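PDB 1D2Z: Serine/threonine-protein kinase pelle from Drosophila melanogaster, which phosphorylates serine and threonine residues in Toll receptor signalling, which sets embryonic dorsoventral polarity, and binds Tube through the death domain described here. Local coordinates for residues V48-S53 and L66-G71; L15-V20 and K97-E102. All blocks are in the same frame, centred on the assembly; numbering follows the deposited sequence.

Contact 1: residues V48-S53 and L66-G71; sequences VEQISS and LNIWGG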
loop_
_atom_site.group_PDB
_atom_site.type_symbol
_atom_site.label_atom_id
_atom_site.label_comp_id
_atom_site.label_asym_id
_atom_site.label_seq_id
_atom_site.Cartn_x
_atom_site.Cartn_y
_atom_site.Cartn_z
ATOM N N VAL A 48 8.006 4.104 11.479
ATOM C CA VAL A 48 9.345 4.149 12.061
ATOM C C VAL A 48 9.382 3.284 13.323
ATOM O O VAL A 48 10.296 2.477 13.512
ATOM C CB VAL A 48 9.748 5.610 12.424
ATOM C CG1 VAL A 48 11.083 5.636 13.151
ATOM C CG2 VAL A 48 9.823 6.465 11.166
ATOM N N GLU A 49 8.361 3.430 14.166
ATOM C CA GLU A 49 8.274 2.663 15.404
ATOM C C GLU A 49 8.104 1.171 15.134
ATOM O O GLU A 49 8.638 0.342 15.864
ATOM C CB GLU A 49 7.124 3.177 16.279
ATOM C CG GLU A 49 7.011 2.491 17.644
ATOM C CD GLU A 49 8.320 2.497 18.427
ATOM O OE1 GLU A 49 9.030 3.531 18.422
ATOM O OE2 GLU A 49 8.636 1.460 19.051
ATOM N N GLN A 50 7.360 0.836 14.085
ATOM C CA GLN A 50 7.138 -0.558 13.710
ATOM C C GLN A 50 8.486 -1.197 13.353
ATOM O O GLN A 50 8.752 -2.337 13.725
ATOM C CB GLN A 50 6.159 -0.640 12.531
ATOM C CG GLN A 50 5.876 -2.054 12.013
ATOM C CD GLN A 50 4.883 -2.062 10.859
ATOM O OE1 GLN A 50 3.959 -1.249 10.818
ATOM N NE2 GLN A 50 5.069 -2.983 9.915
ATOM N N ILE A 51 9.348 -0.443 12.669
ATOM C CA ILE A 51 10.671 -0.947 12.296
ATOM C C ILE A 51 11.532 -1.100 13.548
ATOM O O ILE A 51 12.122 -2.159 13.777
ATOM C CB ILE A 51 11.410 -0.000 11.315
ATOM C CG1 ILE A 51 10.594 0.187 10.030
ATOM C CG2 ILE A 51 12.789 -0.576 10.986
ATOM C CD1 ILE A 51 11.088 1.307 9.137
ATOM N N SER A 52 11.606 -0.034 14.342
ATOM C CA SER A 52 12.382 -0.037 15.580
ATOM C C SER A 52 11.935 -1.203 16.448
ATOM O O SER A 52 12.762 -1.946 16.974
ATOM C CB SER A 52 12.185 1.279 16.343
ATOM O OG SER A 52 12.774 1.216 17.631
ATOM N N SER A 53 10.619 -1.377 16.541
ATOM C CA SER A 53 10.011 -2.439 17.331
ATOM C C SER A 53 10.451 -3.822 16.867
ATOM O O SER A 53 10.840 -4.658 17.683
ATOM C CB SER A 53 8.484 -2.330 17.263
ATOM O OG SER A 53 7.862 -3.433 17.897
ATOM N N LEU A 66 11.684 -2.583 4.072
ATOM C CA LEU A 66 11.239 -3.014 2.745
ATOM C C LEU A 66 9.778 -3.461 2.782
ATOM O O LEU A 66 9.038 -3.229 1.833
ATOM C CB LEU A 66 12.107 -4.150 2.200
ATOM C CG LEU A 66 13.564 -3.829 1.845
ATOM C CD1 LEU A 66 14.238 -5.083 1.280
ATOM C CD2 LEU A 66 13.617 -2.698 0.832
ATOM N N ASN A 67 9.380 -4.118 3.872
ATOM C CA ASN A 67 7.999 -4.582 4.032
ATOM C C ASN A 67 7.035 -3.394 3.998
ATOM O O ASN A 67 5.991 -3.449 3.348
ATOM C CB ASN A 67 7.824 -5.343 5.356
ATOM C CG ASN A 67 8.341 -6.785 5.291
ATOM O OD1 ASN A 67 8.514 -7.352 4.216
ATOM N ND2 ASN A 67 8.578 -7.377 6.455
ATOM N N ILE A 68 7.405 -2.314 4.680
ATOM C CA ILE A 68 6.571 -1.114 4.733
ATOM C C ILE A 68 6.621 -0.292 3.444
ATOM O O ILE A 68 5.599 -0.092 2.781
ATOM C CB ILE A 68 6.963 -0.209 5.944
ATOM C CG1 ILE A 68 6.693 -0.954 7.255
ATOM C CG2 ILE A 68 6.177 1.104 5.916
ATOM C CD1 ILE A 68 7.315 -0.317 8.487
ATOM N N TRP A 69 7.814 0.170 3.086
ATOM C CA TRP A 69 7.996 1.004 1.901
ATOM C C TRP A 69 7.683 0.269 0.592
ATOM O O TRP A 69 7.015 0.813 -0.287
ATOM C CB TRP A 69 9.418 1.570 1.897
ATOM C CG TRP A 69 9.640 2.689 0.936
ATOM C CD1 TRP A 69 8.973 3.890 0.892
ATOM C CD2 TRP A 69 10.601 2.725 -0.120
ATOM N NE1 TRP A 69 9.462 4.665 -0.130
ATOM C CE2 TRP A 69 10.463 3.977 -0.768
ATOM C CE3 TRP A 69 11.568 1.821 -0.586
ATOM C CZ2 TRP A 69 11.258 4.346 -1.854
ATOM C CZ3 TRP A 69 12.358 2.191 -1.669
ATOM C CH2 TRP A 69 12.196 3.440 -2.291
ATOM N N GLY A 70 8.132 -0.976 0.478
ATOM C CA GLY A 70 7.862 -1.738 -0.729
ATOM C C GLY A 70 6.455 -2.309 -0.738
ATOM O O GLY A 70 5.759 -2.260 -1.748
ATOM N N GLY A 71 6.027 -2.824 0.408
ATOM C CA GLY A 71 4.706 -3.409 0.514
ATOM C C GLY A 71 3.549 -2.461 0.289
ATOM O O GLY A 71 2.806 -2.600 -0.682
#

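Contact 2: residues L15-V20 and K97-E102; sequences LLPLPV and KDYVSE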
loop_
_atom_site.group_PDB
_atom_site.type_symbol
_atom_site.label_atom_id
_atom_site.label_comp_id
_atom_site.label_asym_id
_atom_site.label_seq_id
_atom_site.Cartn_x
_atom_site.Cartn_y
_atom_site.Cartn_z
ATOM N N LEU A 15 8.494 -8.494 -4.695
ATOM C CA LEU A 15 8.748 -9.702 -5.487
ATOM C C LEU A 15 10.217 -10.143 -5.510
ATOM O O LEU A 15 10.542 -11.194 -6.057
ATOM C CB LEU A 15 8.217 -9.525 -6.914
ATOM C CG LEU A 15 6.704 -9.298 -7.059
ATOM C CD1 LEU A 15 6.350 -9.008 -8.511
ATOM C CD2 LEU A 15 5.935 -10.511 -6.550
ATOM N N LEU A 16 11.102 -9.347 -4.912
ATOM C CA LEU A 16 12.523 -9.687 -4.864
ATOM C C LEU A 16 12.739 -11.081 -4.283
ATOM O O LEU A 16 12.207 -11.406 -3.219
ATOM C CB LEU A 16 13.298 -8.678 -4.012
ATOM C CG LEU A 16 13.917 -7.449 -4.676
ATOM C CD1 LEU A 16 14.437 -6.495 -3.601
ATOM C CD2 LEU A 16 15.045 -7.872 -5.607
ATOM N N PRO A 17 13.489 -11.937 -4.996
ATOM C CA PRO A 17 13.766 -13.304 -4.529
ATOM C C PRO A 17 14.375 -13.289 -3.129
ATOM O O PRO A 17 15.185 -12.416 -2.811
ATOM C CB PRO A 17 14.755 -13.822 -5.572
ATOM C CG PRO A 17 14.264 -13.160 -6.836
ATOM C CD PRO A 17 13.981 -11.737 -6.374
ATOM N N LEU A 18 13.993 -14.253 -2.295
ATOM C CA LEU A 18 14.506 -14.310 -0.926
ATOM C C LEU A 18 16.029 -14.271 -0.771
ATOM O O LEU A 18 16.537 -13.599 0.127
ATOM C CB LEU A 18 13.895 -15.482 -0.157
ATOM C CG LEU A 18 12.370 -15.380 -0.014
ATOM C CD1 LEU A 18 11.857 -16.504 0.878
ATOM C CD2 LEU A 18 11.977 -14.017 0.571
ATOM N N PRO A 19 16.779 -14.996 -1.629
ATOM C CA PRO A 19 18.246 -14.992 -1.537
ATOM C C PRO A 19 18.861 -13.591 -1.635
ATOM O O PRO A 19 19.609 -13.180 -0.753
ATOM C CB PRO A 19 18.656 -15.860 -2.725
ATOM C CG PRO A 19 17.558 -16.868 -2.768
ATOM C CD PRO A 19 16.331 -16.010 -2.605
ATOM N N VAL A 20 18.529 -12.855 -2.696
ATOM C CA VAL A 20 19.060 -11.508 -2.870
ATOM C C VAL A 20 18.552 -10.581 -1.761
ATOM O O VAL A 20 19.303 -9.764 -1.233
ATOM C CB VAL A 20 18.721 -10.916 -4.277
ATOM C CG1 VAL A 20 17.227 -10.900 -4.508
ATOM C CG2 VAL A 20 19.281 -9.503 -4.410
ATOM N N LYS A 97 22.024 -5.005 -8.573
ATOM C CA LYS A 97 22.299 -4.613 -9.957
ATOM C C LYS A 97 21.676 -5.537 -10.994
ATOM O O LYS A 97 21.286 -5.091 -12.068
ATOM C CB LYS A 97 23.809 -4.513 -10.211
ATOM C CG LYS A 97 24.532 -5.853 -10.260
ATOM C CD LYS A 97 26.047 -5.674 -10.364
ATOM C CE LYS A 97 26.779 -7.002 -10.203
ATOM N NZ LYS A 97 26.406 -7.987 -11.274
ATOM N N ASP A 98 21.544 -6.811 -10.644
ATOM C CA ASP A 98 20.995 -7.811 -11.556
ATOM C C ASP A 98 19.483 -7.732 -11.779
ATOM O O ASP A 98 18.951 -8.387 -12.679
ATOM C CB ASP A 98 21.403 -9.213 -11.088
ATOM C CG ASP A 98 22.910 -9.344 -10.880
ATOM O OD1 ASP A 98 23.678 -8.798 -11.702
ATOM O OD2 ASP A 98 23.329 -9.989 -9.893
ATOM N N TYR A 99 18.801 -6.912 -10.980
ATOM C CA TYR A 99 17.349 -6.745 -11.086
ATOM C C TYR A 99 16.991 -5.348 -11.573
ATOM O O TYR A 99 15.844 -4.908 -11.477
ATOM C CB TYR A 99 16.699 -7.022 -9.736
ATOM C CG TYR A 99 16.905 -8.441 -9.278
ATOM C CD1 TYR A 99 16.029 -9.451 -9.673
ATOM C CD2 TYR A 99 17.998 -8.785 -8.485
ATOM C CE1 TYR A 99 16.238 -10.774 -9.295
ATOM C CE2 TYR A 99 18.218 -10.102 -8.102
ATOM C CZ TYR A 99 17.334 -11.093 -8.511
ATOM O OH TYR A 99 17.550 -12.398 -8.147
ATOM N N VAL A 100 17.998 -4.664 -12.096
ATOM C CA VAL A 100 17.869 -3.313 -12.619
ATOM C C VAL A 100 18.553 -3.314 -13.988
ATOM O O VAL A 100 19.379 -4.187 -14.269
ATOM C CB VAL A 100 18.572 -2.307 -11.669
ATOM C CG1 VAL A 100 18.693 -0.958 -12.306
ATOM C CG2 VAL A 100 17.801 -2.193 -10.355
ATOM N N SER A 101 18.184 -2.364 -14.845
ATOM C CA SER A 101 18.767 -2.256 -16.182
ATOM C C SER A 101 20.271 -2.012 -16.131
ATOM O O SER A 101 20.756 -1.230 -15.311
ATOM C CB SER A 101 18.093 -1.131 -16.972
ATOM O OG SER A 101 18.757 -0.916 -18.204
ATOM N N GLU A 102 20.993 -2.680 -17.028
ATOM C CA GLU A 102 22.448 -2.564 -17.119
ATOM C C GLU A 102 22.910 -1.129 -17.348
ATOM O O GLU A 102 24.006 -0.756 -16.938
ATOM C CB GLU A 102 22.985 -3.452 -18.246
ATOM C CG GLU A 102 22.718 -4.935 -18.062
ATOM C CD GLU A 102 23.282 -5.789 -19.194
ATOM O OE1 GLU A 102 23.625 -5.235 -20.265
ATOM O OE2 GLU A 102 23.376 -7.022 -19.009
#

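Contact 1: residues V48-S53 and L66-G71
Ile68 reaches across from helix 61-73 to Gln50 and Ile51 of helix 45-56, joining two consecutive helices of the six-helix death-domain bundle. The two segments share no hydrogen bond, and their mutual burial is small, 131 Å². The tight part is a meeting of two isoleucines. Ile68 CD1 lies 3.7 Å from Ile51 CG1 and 4.2 Å from Ile51 CD1. Both isoleucines are buried, and Trp34, Leu43 and Phe65 add to the apolar surroundings of Ile51. The more open, polar side belongs to Gln50, which is partly exposed though its amide packs as near to Ile68 as Ile51 does. Its CG stands anti to the backbone N (chi1 178°) and the chain stays extended, which carries the amide over to Ile68 from the opposite direction. Gln50 CD comes within 3.8 Å of Ile68 CD1. The polar end is not held by the isoleucine. Gln50 NE2 is hydrogen-bonded to Glu64 of the same chain and weakly to Asn29 of the Tube chain. Asn29 of Tube also packs on Ile68 and bonds to Asn67 O, placing this edge of the contact at the Pelle-Tube interface. With an alanine at Gln50, Glu64 would probably lose its amide partner and the outer flank of Ile68 would be left less covered. On that flank, Gln50 NE2 lies 3.7 Å from Ile68 CG1 and 3.8 Å from Ile68 CD1.

Contact 2: residues L15-V20 and K97-E102
The Tyr99 ring has Leu16 over one face, with Pro17 and Val20 meeting its outer part obliquely. Leu16 CD2 stands 4.1 Å above the ring plane, displaced toward the rim. Its nearest ring atom is Tyr99 CG, at 4.2 Å. The side chains of Pro17 and Tyr99 point toward each other. Pro17 CD lies 3.8 Å from Tyr99 CE1, and Pro17 CG is 3.6 Å from Tyr99 OH. Val20 runs alongside Tyr99, pointing the other way, and touches Tyr99 CE2, which like CE1 adjoins the carbon bearing the hydroxyl. Val20 CG1 is 3.8 Å from Tyr99 CE2, and Val20 CG2 is 3.9 Å from the same Tyr99 CE2. All three side chains lie on one side of the ring plane: Leu16 near CG, Pro17 toward CE1 and Val20 toward CE2. Tyr99 CG lies beside the backbone N and anti to the carbonyl carbon (chi1 -63°), a setting that sends the ring out to the three aliphatic groups.

No hydrogen bond crosses the contact. Leu16 and Val20 are buried, whereas Pro17 and Tyr99 remain partly exposed. Pro17 is the N-cap residue of helix 18-31, so the tyrosine packs on the start of that helix and on the residue leading into it. Met11 also touches Tyr99. The contact joins the N-terminal end of helix 18-31 to the loop after helix 90-95, and Val77 of helix 77-86 touches Leu16, Tyr99 and Val100.

In the fold
Contact 1 and contact 2 lie on opposite sides of the chain's centre, with their own centres 20 Å apart. Their nearest atoms are about 5 Å apart and do not touch. Contact 2 brings the start of the first helix to the loop after the last, and both segments of contact 1 fall in the chain between them. Helix 77-86 runs close to both: it packs on Leu66 and Trp69 from one segment of contact 1 and on Leu16, Tyr99 and Val100 of contact 2. Their surroundings differ. Contact 1 borders the Tube death domain, while no other chain of the assembly touches contact 2. This domain is not the kinase domain, so neither contact belongs to a catalytic site.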